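Local coordinates for putative mannose-6-phosphate isomerase YvyI (Bacillus subtilis, PDB 1QWR), which catalyses the interconversion of D-mannose 6-phosphate and D-fructose 6-phosphate, using one zinc ion per subunit, at residues 143-148 with 212-217; 151-156 with 195-200. One frame throughout, in Å; residues are numbered along the deposited sequence.

Contact 1: residues 143-148 with 212-217; sequences ELVTMI and LHFAKA
The carbonyl oxygen Val145 O meets the rim of the Phe214 ring in the ring plane, 3.9 Å from Phe214 CZ, and also takes a weak hydrogen bond from Ile148 N within its own helix. No hydrogen bond crosses between 143-148 and 212-217; apart from that rim contact, the meeting is apolar. Ile148 and Phe214 reach for each other from opposite directions, and the far end of the ring, CE1 and CZ, is what the isoleucine touches. Ile148 CG2 lies obliquely to the ring and only 3.3 Å from Phe214 CZ, a tight fit. The other branch of the isoleucine, extended through chi2 (179°), brings Ile148 CD1 to 3.5 Å from Phe214 CE1. Two short helices, 141-149 and 214-220, thus meet largely through one aromatic side chain of the first turn of the second helix, just after His213 at its N-cap. With CG of Phe214 trans to the backbone N (chi1 -159°), the ring is carried across to the other helix. Val145 CG1 adds a looser touch at 4.5 Å from Phe214 CZ. Replacing the phenylalanine by an alanine would probably open a gap beside Ile148 and deprive the two helices of most of their shared apolar surface. Ile148 is buried and also packs on Trp153 and Leu156, while Ala217, one turn beyond Phe214, rests on Tyr195.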
loop_
_atom_site.group_PDB
_atom_site.type_symbol
_atom_site.label_atom_id
_atom_site.label_comp_id
_atom_site.label_asym_id
_atom_site.label_seq_id
_atom_site.Cartn_x
_atom_site.Cartn_y
_atom_site.Cartn_z
ATOM N N GLU A 143 30.702 -5.019 -1.147
ATOM C CA GLU A 143 30.449 -5.621 0.163
ATOM C C GLU A 143 29.030 -6.216 0.202
ATOM O O GLU A 143 28.817 -7.315 0.707
ATOM C CB GLU A 143 30.610 -4.544 1.237
ATOM C CG GLU A 143 30.555 -4.999 2.692
ATOM C CD GLU A 143 31.017 -3.891 3.639
ATOM O OE1 GLU A 143 32.192 -3.469 3.540
ATOM O OE2 GLU A 143 30.224 -3.427 4.478
ATOM N N LEU A 144 28.061 -5.480 -0.332
ATOM C CA LEU A 144 26.689 -5.962 -0.368
ATOM C C LEU A 144 26.667 -7.280 -1.145
ATOM O O LEU A 144 26.098 -8.289 -0.688
ATOM C CB LEU A 144 25.795 -4.921 -1.052
ATOM C CG LEU A 144 24.319 -5.304 -1.235
ATOM C CD1 LEU A 144 23.669 -5.369 0.138
ATOM C CD2 LEU A 144 23.597 -4.279 -2.139
ATOM N N VAL A 145 27.308 -7.283 -2.311
ATOM C CA VAL A 145 27.367 -8.476 -3.149
ATOM C C VAL A 145 27.998 -9.642 -2.392
ATOM O O VAL A 145 27.463 -10.754 -2.391
ATOM C CB VAL A 145 28.174 -8.210 -4.430
ATOM C CG1 VAL A 145 28.559 -9.525 -5.107
ATOM C CG2 VAL A 145 27.340 -7.363 -5.380
ATOM N N THR A 146 29.131 -9.377 -1.747
ATOM C CA THR A 146 29.842 -10.395 -0.978
ATOM C C THR A 146 28.969 -10.992 0.132
ATOM O O THR A 146 28.873 -12.210 0.271
ATOM C CB THR A 146 31.114 -9.804 -0.333
ATOM O OG1 THR A 146 31.966 -9.280 -1.358
ATOM C CG2 THR A 146 31.862 -10.870 0.457
HETATM N N MSE A 147 28.335 -10.129 0.919
HETATM C CA MSE A 147 27.489 -10.585 2.011
HETATM C C MSE A 147 26.226 -11.301 1.579
HETATM O O MSE A 147 25.688 -12.115 2.332
HETATM C CB MSE A 147 27.135 -9.418 2.910
HETATM C CG MSE A 147 28.339 -8.866 3.590
HETATM SE SE MSE A 147 27.861 -7.541 4.851
HETATM C CE MSE A 147 27.415 -8.680 6.345
ATOM N N ILE A 148 25.744 -11.011 0.376
ATOM C CA ILE A 148 24.553 -11.685 -0.116
ATOM C C ILE A 148 24.975 -13.063 -0.609
ATOM O O ILE A 148 24.262 -14.044 -0.405
ATOM C CB ILE A 148 23.874 -10.918 -1.282
ATOM C CG1 ILE A 148 23.231 -9.629 -0.758
ATOM C CG2 ILE A 148 22.823 -11.798 -1.952
ATOM C CD1 ILE A 148 22.567 -8.794 -1.837
ATOM N N LEU A 212 14.610 -14.559 -8.789
ATOM C CA LEU A 212 15.465 -13.649 -8.029
ATOM C C LEU A 212 16.076 -12.712 -9.082
ATOM O O LEU A 212 16.195 -13.085 -10.251
ATOM C CB LEU A 212 16.560 -14.416 -7.272
ATOM C CG LEU A 212 16.096 -15.483 -6.268
ATOM C CD1 LEU A 212 17.310 -16.022 -5.498
ATOM C CD2 LEU A 212 15.083 -14.891 -5.292
ATOM N N HIS A 213 16.433 -11.498 -8.679
ATOM C CA HIS A 213 16.983 -10.513 -9.607
ATOM C C HIS A 213 18.175 -9.889 -8.898
ATOM O O HIS A 213 18.145 -8.712 -8.541
ATOM C CB HIS A 213 15.930 -9.429 -9.887
ATOM C CG HIS A 213 14.523 -9.947 -9.932
ATOM N ND1 HIS A 213 13.865 -10.224 -11.113
ATOM C CD2 HIS A 213 13.659 -10.265 -8.937
ATOM C CE1 HIS A 213 12.654 -10.687 -10.841
ATOM N NE2 HIS A 213 12.506 -10.721 -9.528
ATOM N N PHE A 214 19.214 -10.691 -8.691
ATOM C CA PHE A 214 20.409 -10.252 -7.979
ATOM C C PHE A 214 21.079 -8.980 -8.533
ATOM O O PHE A 214 21.269 -8.014 -7.801
ATOM C CB PHE A 214 21.423 -11.411 -7.939
ATOM C CG PHE A 214 22.455 -11.291 -6.843
ATOM C CD1 PHE A 214 22.446 -10.212 -5.963
ATOM C CD2 PHE A 214 23.442 -12.262 -6.694
ATOM C CE1 PHE A 214 23.407 -10.096 -4.951
ATOM C CE2 PHE A 214 24.411 -12.159 -5.685
ATOM C CZ PHE A 214 24.390 -11.073 -4.815
ATOM N N ALA A 215 21.433 -8.989 -9.811
ATOM C CA ALA A 215 22.099 -7.850 -10.443
ATOM C C ALA A 215 21.270 -6.584 -10.342
ATOM O O ALA A 215 21.750 -5.540 -9.893
ATOM C CB ALA A 215 22.389 -8.162 -11.919
ATOM N N LYS A 216 20.015 -6.679 -10.758
ATOM C CA LYS A 216 19.144 -5.517 -10.714
ATOM C C LYS A 216 18.960 -4.994 -9.300
ATOM O O LYS A 216 18.918 -3.785 -9.093
ATOM C CB LYS A 216 17.789 -5.839 -11.349
ATOM C CG LYS A 216 17.835 -5.888 -12.877
ATOM C CD LYS A 216 16.457 -6.096 -13.476
ATOM C CE LYS A 216 16.480 -5.927 -14.980
ATOM N NZ LYS A 216 15.119 -6.070 -15.559
ATOM N N ALA A 217 18.846 -5.894 -8.326
ATOM C CA ALA A 217 18.669 -5.473 -6.944
ATOM C C ALA A 217 19.890 -4.692 -6.485
ATOM O O ALA A 217 19.785 -3.640 -5.847
ATOM C CB ALA A 217 18.470 -6.697 -6.032
#

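Contact 2: residues 151-156 with 195-200; sequences GDWEGL and YRVYDY. With SO4 (sulfate ion), chain C.
Aromatic stacking carries this contact: the five-membered ring of Trp153 and the ring of Tyr198 form an offset stack, centroids 4.3 Å apart and planes inclined by 16°. Trp153 NE1 lies over one face of the tyrosine, offset toward the rim, and the backbone Tyr200 N sits over the centre of the opposite face. The indole is likewise covered twice, by Tyr198 on one face and by Gly151 CA on the other. Tyr198 CG is trans to its backbone N (chi1 -174°), a setting that lays the ring over one face of the indole.

Apolar contacts continue along the six-membered ring of the indole, where Trp153 CZ2 is 3.5 Å from Tyr198 CB. Farther along, Trp153 CH2 comes to 4.0 Å from Val197 CG2, obliquely to the indole.

No hydrogen bond crosses between the segments; the polar bonds are a cap within 151-156 and a bond from Arg196 to a sulfate. Asp152 caps helix 153-156, its OD2 accepting from Gly155 N at 2.8 Å, the donor standing well above the carboxylate plane. Arg196, an active-site residue by similarity, is extended from CG to NE and gives a hydrogen bond from NE to sulfate O3 at 3.2 Å. Lys18, Lys99, Arg210, Ser97 and Trp20 also bind this ion, which probably came from the crystallisation liquor and may occupy a site suited to the substrate's phosphate.

Val197 and Tyr198 both face Ile98, a classic beta bulge in the antiparallel pairing of strands 195-198 and 98-100; Trp153 also packs on Ile98, while Leu156 rests on Leu144 and Met147 of helix 141-149.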
loop_
_atom_site.group_PDB
_atom_site.type_symbol
_atom_site.label_atom_id
_atom_site.label_comp_id
_atom_site.label_asym_id
_atom_site.label_seq_id
_atom_site.Cartn_x
_atom_site.Cartn_y
_atom_site.Cartn_z
ATOM N N GLY A 151 25.338 -15.495 1.974
ATOM C CA GLY A 151 24.093 -15.580 2.711
ATOM C C GLY A 151 24.202 -15.132 4.148
ATOM O O GLY A 151 23.504 -15.659 5.011
ATOM N N ASP A 152 25.076 -14.166 4.413
ATOM C CA ASP A 152 25.257 -13.646 5.761
ATOM C C ASP A 152 24.135 -12.657 6.051
ATOM O O ASP A 152 24.374 -11.473 6.278
ATOM C CB ASP A 152 26.610 -12.945 5.881
ATOM C CG ASP A 152 26.857 -12.378 7.268
ATOM O OD1 ASP A 152 27.888 -11.696 7.458
ATOM O OD2 ASP A 152 26.029 -12.609 8.171
ATOM N N TRP A 153 22.904 -13.155 6.046
ATOM C CA TRP A 153 21.748 -12.303 6.296
ATOM C C TRP A 153 21.783 -11.726 7.699
ATOM O O TRP A 153 21.255 -10.644 7.950
ATOM C CB TRP A 153 20.467 -13.107 6.081
ATOM C CG TRP A 153 20.434 -13.737 4.739
ATOM C CD1 TRP A 153 20.428 -15.072 4.457
ATOM C CD2 TRP A 153 20.466 -13.059 3.481
ATOM N NE1 TRP A 153 20.459 -15.271 3.097
ATOM C CE2 TRP A 153 20.484 -14.049 2.474
ATOM C CE3 TRP A 153 20.485 -11.711 3.106
ATOM C CZ2 TRP A 153 20.518 -13.735 1.117
ATOM C CZ3 TRP A 153 20.517 -11.400 1.760
ATOM C CH2 TRP A 153 20.533 -12.407 0.778
ATOM N N GLU A 154 22.432 -12.439 8.611
ATOM C CA GLU A 154 22.511 -12.001 9.994
ATOM C C GLU A 154 23.343 -10.744 10.178
ATOM O O GLU A 154 22.972 -9.847 10.934
ATOM C CB GLU A 154 23.082 -13.120 10.866
ATOM C CG GLU A 154 22.831 -12.908 12.341
ATOM C CD GLU A 154 21.376 -12.561 12.616
ATOM O OE1 GLU A 154 20.493 -13.246 12.052
ATOM O OE2 GLU A 154 21.110 -11.617 13.395
ATOM N N GLY A 155 24.474 -10.676 9.489
ATOM C CA GLY A 155 25.327 -9.510 9.620
ATOM C C GLY A 155 24.912 -8.380 8.698
ATOM O O GLY A 155 25.143 -7.211 9.003
ATOM N N LEU A 156 24.276 -8.731 7.586
ATOM C CA LEU A 156 23.853 -7.746 6.591
ATOM C C LEU A 156 22.565 -6.988 6.874
ATOM O O LEU A 156 22.548 -5.760 6.874
ATOM C CB LEU A 156 23.704 -8.409 5.221
ATOM C CG LEU A 156 23.204 -7.460 4.122
ATOM C CD1 LEU A 156 24.217 -6.330 3.896
ATOM C CD2 LEU A 156 22.961 -8.245 2.841
ATOM N N TYR A 195 12.714 -6.451 -7.232
ATOM C CA TYR A 195 13.932 -7.228 -7.442
ATOM C C TYR A 195 14.212 -8.001 -6.154
ATOM O O TYR A 195 14.553 -7.408 -5.129
ATOM C CB TYR A 195 15.116 -6.304 -7.785
ATOM C CG TYR A 195 14.885 -5.432 -9.015
ATOM C CD1 TYR A 195 14.212 -5.932 -10.137
ATOM C CD2 TYR A 195 15.354 -4.116 -9.062
ATOM C CE1 TYR A 195 14.015 -5.134 -11.271
ATOM C CE2 TYR A 195 15.164 -3.317 -10.183
ATOM C CZ TYR A 195 14.495 -3.828 -11.283
ATOM O OH TYR A 195 14.302 -3.038 -12.390
ATOM N N ARG A 196 14.052 -9.323 -6.204
ATOM C CA ARG A 196 14.279 -10.157 -5.026
ATOM C C ARG A 196 15.724 -10.607 -4.935
ATOM O O ARG A 196 16.330 -10.930 -5.956
ATOM C CB ARG A 196 13.441 -11.428 -5.085
ATOM C CG ARG A 196 11.986 -11.206 -5.297
ATOM C CD ARG A 196 11.213 -12.478 -4.980
ATOM N NE ARG A 196 9.801 -12.297 -5.278
ATOM C CZ ARG A 196 9.250 -12.587 -6.445
ATOM N NH1 ARG A 196 9.988 -13.081 -7.427
ATOM N NH2 ARG A 196 7.959 -12.372 -6.630
ATOM N N VAL A 197 16.267 -10.640 -3.724
ATOM C CA VAL A 197 17.631 -11.116 -3.559
ATOM C C VAL A 197 17.610 -12.456 -2.830
ATOM O O VAL A 197 18.537 -13.249 -2.960
ATOM C CB VAL A 197 18.525 -10.112 -2.779
ATOM C CG1 VAL A 197 18.478 -8.737 -3.460
ATOM C CG2 VAL A 197 18.098 -10.000 -1.334
ATOM N N TYR A 198 16.540 -12.718 -2.083
ATOM C CA TYR A 198 16.432 -13.965 -1.323
ATOM C C TYR A 198 14.986 -14.299 -0.992
ATOM O O TYR A 198 14.226 -13.423 -0.567
ATOM C CB TYR A 198 17.224 -13.851 -0.021
ATOM C CG TYR A 198 17.300 -15.141 0.762
ATOM C CD1 TYR A 198 17.676 -16.328 0.139
ATOM C CD2 TYR A 198 17.030 -15.168 2.132
ATOM C CE1 TYR A 198 17.784 -17.525 0.862
ATOM C CE2 TYR A 198 17.140 -16.358 2.864
ATOM C CZ TYR A 198 17.514 -17.530 2.217
ATOM O OH TYR A 198 17.599 -18.711 2.923
ATOM N N ASP A 199 14.611 -15.565 -1.176
ATOM C CA ASP A 199 13.239 -16.006 -0.907
ATOM C C ASP A 199 13.190 -17.293 -0.084
ATOM O O ASP A 199 12.276 -18.109 -0.241
ATOM C CB ASP A 199 12.475 -16.203 -2.216
ATOM C CG ASP A 199 10.973 -16.308 -2.004
ATOM O OD1 ASP A 199 10.454 -15.612 -1.110
ATOM O OD2 ASP A 199 10.300 -17.065 -2.737
ATOM N N TYR A 200 14.205 -17.477 0.758
ATOM C CA TYR A 200 14.275 -18.620 1.650
ATOM C C TYR A 200 14.209 -19.984 0.964
ATOM O O TYR A 200 13.811 -20.969 1.585
ATOM C CB TYR A 200 13.155 -18.484 2.689
ATOM C CG TYR A 200 13.259 -17.212 3.493
ATOM C CD1 TYR A 200 14.195 -17.094 4.522
ATOM C CD2 TYR A 200 12.473 -16.096 3.186
ATOM C CE1 TYR A 200 14.347 -15.895 5.226
ATOM C CE2 TYR A 200 12.619 -14.894 3.878
ATOM C CZ TYR A 200 13.556 -14.800 4.896
ATOM O OH TYR A 200 13.707 -13.622 5.593
HETATM S S SO4 C . 7.132 -10.753 -2.500
HETATM O O1 SO4 C . 8.023 -11.491 -1.570
HETATM O O2 SO4 C . 5.983 -11.588 -2.866
HETATM O O3 SO4 C . 7.876 -10.350 -3.703
HETATM O O4 SO4 C . 6.641 -9.543 -1.812
#

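How the contacts relate
Contacts 1 and 2 have centres about 9 Å apart and share chain connections on both sides. Helix 141-149 ends in a Schellman motif with Gly151 as its C-prime residue, Asp152 N approaching Met147 O at 3.0 Å, and after a short turn the chain enters helix 153-156. On the other side, His213 N lies 2.8 Å from Arg196 O, a probable hydrogen bond tying the start of helix 214-220 to strand 195-198. Ala217 CB packs 3.3 Å from Val197 CG1. Contact 2 holds the likely active-site arginine, its side chain about 8 Å from that of Phe214, and the side chain of Val197 is about 12 Å from the zinc bound by His101, Glu119 and His176.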